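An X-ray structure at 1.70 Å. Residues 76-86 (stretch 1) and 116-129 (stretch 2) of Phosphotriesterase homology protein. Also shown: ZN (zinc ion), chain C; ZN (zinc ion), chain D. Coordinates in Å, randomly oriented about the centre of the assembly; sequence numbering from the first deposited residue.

Stretch 1 76-86: VVACTGYYQDA
Stretch 2 (116-129) ELKAGIIAEIGTSE

How do the two backbones run? A strand that begins earlier in the chain carries V76 and V77 toward a loop that includes Y82 and Y83, and D85 and A86 begin a 3-10 segment; the second stretch turns a corner at I121 and runs on as a strand through A123 to G126. The strand axes make 68° and approach to 4.7 Å. T80 pairs in parallel with I122, CA to CA 4.9 Å, and a cis peptide bond precedes E124 (phi/psi -71/108).

Which backbone atoms join them? G120 N donates to A78 O (2.8 Å), T80 N to I121 O (3.0 Å), A123 N to T80 O (2.8 Å) and, from within the loop, Y83 O accepts from G126 N (2.7 Å). Water 1 links A78 N (2.8 Å) to K118 O (2.7 Å).

What fills the space between? The stretches bury 784 Å² in all. A78, C79, I121 and A123 are buried, small or apolar as close packing requires: A78 CB meets L117 CD2 at 4.0 Å, while C79 (p) sets CB 3.6 Å from I121 CG2 and 3.7 Å from A123 CB. T80 (t) and I122 (m) lie on the face opposite C79 and I121, CG2 to CG1 4.2 Å. G81 (phi/psi 155/-166) suits its place, since a CB would jam against the preceding carbonyl O.

Where do the polar ends go? E124 (chi1 p, chi2 t) binds both zincs, OE2 to ZN of chain C at 2.4 Å and OE1 to ZN of chain D at 2.2 Å. Water 2 joins Q84 OE1 (2.6 Å), S128 OG (3.0 Å) and A86 N (2.9 Å).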

# COMPACT_ATOMS: atom_id res chain seq x y z
N VAL A 76 -5.02 -3.85 -11.71
CA VAL A 76 -3.90 -3.80 -10.78
C VAL A 76 -2.97 -2.62 -11.08
O VAL A 76 -2.48 -2.48 -12.21
CB VAL A 76 -3.07 -5.10 -10.85
CG1 VAL A 76 -1.87 -5.00 -9.92
CG2 VAL A 76 -3.94 -6.31 -10.46
N VAL A 77 -2.75 -1.78 -10.08
CA VAL A 77 -1.84 -0.65 -10.23
C VAL A 77 -0.50 -1.07 -9.64
O VAL A 77 -0.39 -1.30 -8.44
CB VAL A 77 -2.35 0.61 -9.49
CG1 VAL A 77 -1.32 1.74 -9.61
CG2 VAL A 77 -3.71 1.05 -10.06
N ALA A 78 0.51 -1.19 -10.51
CA ALA A 78 1.86 -1.57 -10.12
C ALA A 78 2.66 -0.39 -9.53
O ALA A 78 2.29 0.77 -9.72
CB ALA A 78 2.60 -2.17 -11.32
N CYS A 79 3.74 -0.68 -8.80
CA CYS A 79 4.55 0.38 -8.19
C CYS A 79 6.03 0.34 -8.57
O CYS A 79 6.52 -0.58 -9.23
CB CYS A 79 4.44 0.32 -6.67
SG CYS A 79 5.29 -1.09 -5.89
N THR A 80 6.74 1.40 -8.16
CA THR A 80 8.19 1.52 -8.38
C THR A 80 8.79 2.13 -7.12
O THR A 80 8.17 3.00 -6.48
CB THR A 80 8.56 2.41 -9.61
OG1 THR A 80 10.00 2.48 -9.70
CG2 THR A 80 8.02 3.84 -9.47
N GLY A 81 9.97 1.66 -6.72
CA GLY A 81 10.61 2.22 -5.54
C GLY A 81 11.59 1.27 -4.87
O GLY A 81 12.03 0.29 -5.48
N TYR A 82 11.97 1.60 -3.65
CA TYR A 82 12.86 0.77 -2.84
C TYR A 82 12.21 0.63 -1.47
O TYR A 82 11.62 1.58 -0.94
CB TYR A 82 14.27 1.38 -2.76
CG TYR A 82 15.09 1.11 -4.01
CD1 TYR A 82 15.04 1.98 -5.10
CD2 TYR A 82 15.89 -0.04 -4.11
CE1 TYR A 82 15.76 1.71 -6.27
CE2 TYR A 82 16.62 -0.32 -5.27
CZ TYR A 82 16.54 0.56 -6.35
OH TYR A 82 17.21 0.26 -7.52
N TYR A 83 12.31 -0.58 -0.91
CA TYR A 83 11.67 -0.95 0.35
C TYR A 83 12.12 -0.31 1.66
O TYR A 83 11.54 0.68 2.09
CB TYR A 83 11.67 -2.48 0.43
CG TYR A 83 10.74 -3.08 1.47
CD1 TYR A 83 9.61 -2.41 1.91
CD2 TYR A 83 11.02 -4.34 2.00
CE1 TYR A 83 8.78 -2.97 2.87
CE2 TYR A 83 10.20 -4.91 2.95
CZ TYR A 83 9.09 -4.23 3.39
OH TYR A 83 8.31 -4.80 4.37
N GLN A 84 13.05 -0.93 2.37
CA GLN A 84 13.57 -0.39 3.62
C GLN A 84 15.02 -0.85 3.78
O GLN A 84 15.48 -1.73 3.05
CB GLN A 84 12.73 -0.79 4.84
CG GLN A 84 12.49 -2.26 4.98
CD GLN A 84 11.79 -2.59 6.27
OE1 GLN A 84 12.28 -2.26 7.35
NE2 GLN A 84 10.65 -3.25 6.18
N ASP A 85 15.71 -0.23 4.72
CA ASP A 85 17.13 -0.48 4.96
C ASP A 85 17.61 -1.92 4.90
O ASP A 85 18.48 -2.26 4.08
CB ASP A 85 17.59 0.18 6.24
CG ASP A 85 19.07 0.44 6.24
OD1 ASP A 85 19.49 1.47 5.66
OD2 ASP A 85 19.83 -0.41 6.75
N ALA A 86 17.00 -2.78 5.71
CA ALA A 86 17.39 -4.19 5.77
C ALA A 86 17.23 -4.97 4.47
O ALA A 86 17.92 -5.97 4.26
CB ALA A 86 16.66 -4.88 6.91
N GLU A 116 4.87 -4.28 -21.05
CA GLU A 116 4.15 -3.08 -21.44
C GLU A 116 3.53 -2.38 -20.21
O GLU A 116 3.13 -1.22 -20.29
CB GLU A 116 3.06 -3.44 -22.46
CG GLU A 116 1.91 -4.33 -21.90
CD GLU A 116 2.11 -5.84 -22.07
OE1 GLU A 116 3.27 -6.32 -22.21
OE2 GLU A 116 1.09 -6.57 -22.05
N LEU A 117 3.46 -3.09 -19.09
CA LEU A 117 2.89 -2.52 -17.86
C LEU A 117 3.82 -1.44 -17.29
O LEU A 117 5.05 -1.59 -17.32
CB LEU A 117 2.66 -3.63 -16.80
CG LEU A 117 2.00 -3.26 -15.46
CD1 LEU A 117 0.63 -2.62 -15.72
CD2 LEU A 117 1.85 -4.48 -14.56
N LYS A 118 3.24 -0.35 -16.78
CA LYS A 118 4.01 0.75 -16.20
C LYS A 118 3.63 0.93 -14.74
O LYS A 118 2.50 0.64 -14.35
CB LYS A 118 3.72 2.07 -16.94
CG LYS A 118 4.14 2.09 -18.40
CD LYS A 118 3.62 3.32 -19.10
CE LYS A 118 3.98 3.30 -20.58
NZ LYS A 118 3.39 2.11 -21.26
N ALA A 119 4.57 1.44 -13.95
CA ALA A 119 4.29 1.72 -12.54
C ALA A 119 3.37 2.94 -12.46
O ALA A 119 3.58 3.95 -13.15
CB ALA A 119 5.59 1.99 -11.78
N GLY A 120 2.31 2.82 -11.66
CA GLY A 120 1.37 3.92 -11.50
C GLY A 120 1.52 4.67 -10.19
O GLY A 120 0.82 5.66 -9.98
N ILE A 121 2.44 4.23 -9.33
CA ILE A 121 2.66 4.86 -8.03
C ILE A 121 4.09 4.56 -7.56
O ILE A 121 4.68 3.57 -8.00
CB ILE A 121 1.61 4.33 -6.97
CG1 ILE A 121 1.61 5.17 -5.69
CG2 ILE A 121 1.89 2.86 -6.63
CD1 ILE A 121 0.40 4.91 -4.79
N ILE A 122 4.66 5.47 -6.77
CA ILE A 122 6.02 5.31 -6.21
C ILE A 122 5.71 4.70 -4.86
O ILE A 122 5.23 5.37 -3.94
CB ILE A 122 6.72 6.66 -6.03
CG1 ILE A 122 6.94 7.33 -7.40
CG2 ILE A 122 8.03 6.48 -5.24
CD1 ILE A 122 7.05 8.82 -7.31
N ALA A 123 6.05 3.43 -4.71
CA ALA A 123 5.64 2.75 -3.47
C ALA A 123 6.35 1.41 -3.29
O ALA A 123 6.90 0.97 -4.27
CB ALA A 123 4.15 2.39 -3.65
N GLU A 124 6.17 0.53 -2.29
CA GLU A 124 6.04 0.94 -0.97
C GLU A 124 7.37 1.46 -0.42
O GLU A 124 8.30 0.64 -0.44
CB GLU A 124 5.33 0.09 0.12
CG GLU A 124 5.99 -1.28 0.33
CD GLU A 124 5.14 -1.99 1.46
OE1 GLU A 124 5.28 -1.25 2.38
OE2 GLU A 124 4.80 -3.00 0.89
N ILE A 125 7.52 2.76 -0.21
CA ILE A 125 8.79 3.26 0.27
C ILE A 125 8.76 3.35 1.78
O ILE A 125 7.94 4.06 2.37
CB ILE A 125 9.22 4.57 -0.46
CG1 ILE A 125 8.25 5.71 -0.18
CG2 ILE A 125 9.23 4.32 -1.99
CD1 ILE A 125 8.74 7.05 -0.74
N GLY A 126 9.61 2.54 2.41
CA GLY A 126 9.61 2.51 3.85
C GLY A 126 10.79 2.99 4.66
O GLY A 126 11.86 3.32 4.15
N THR A 127 10.52 3.09 5.95
CA THR A 127 11.52 3.49 6.92
C THR A 127 11.56 2.38 7.98
O THR A 127 10.63 1.56 8.08
CB THR A 127 11.20 4.86 7.56
OG1 THR A 127 9.85 4.88 8.02
CG2 THR A 127 11.43 5.99 6.54
N SER A 128 12.65 2.33 8.74
CA SER A 128 12.82 1.31 9.77
C SER A 128 12.04 1.64 11.04
O SER A 128 11.47 2.72 11.17
CB SER A 128 14.32 1.14 10.08
OG SER A 128 14.99 0.58 8.97
N GLU A 129 12.01 0.69 11.97
CA GLU A 129 11.30 0.90 13.22
C GLU A 129 11.94 1.97 14.12
O GLU A 129 13.06 1.79 14.61
CB GLU A 129 11.16 -0.42 13.99
CG GLU A 129 10.37 -0.29 15.29
CD GLU A 129 10.03 -1.64 15.93
OE1 GLU A 129 10.37 -2.71 15.37
OE2 GLU A 129 9.38 -1.62 17.00
ZN ZN C . 3.12 -4.31 1.96
ZN ZN D . 4.74 -2.39 4.18
O HOH W 1 0.29 0.33 -12.87
O HOH W 2 14.89 -2.11 7.57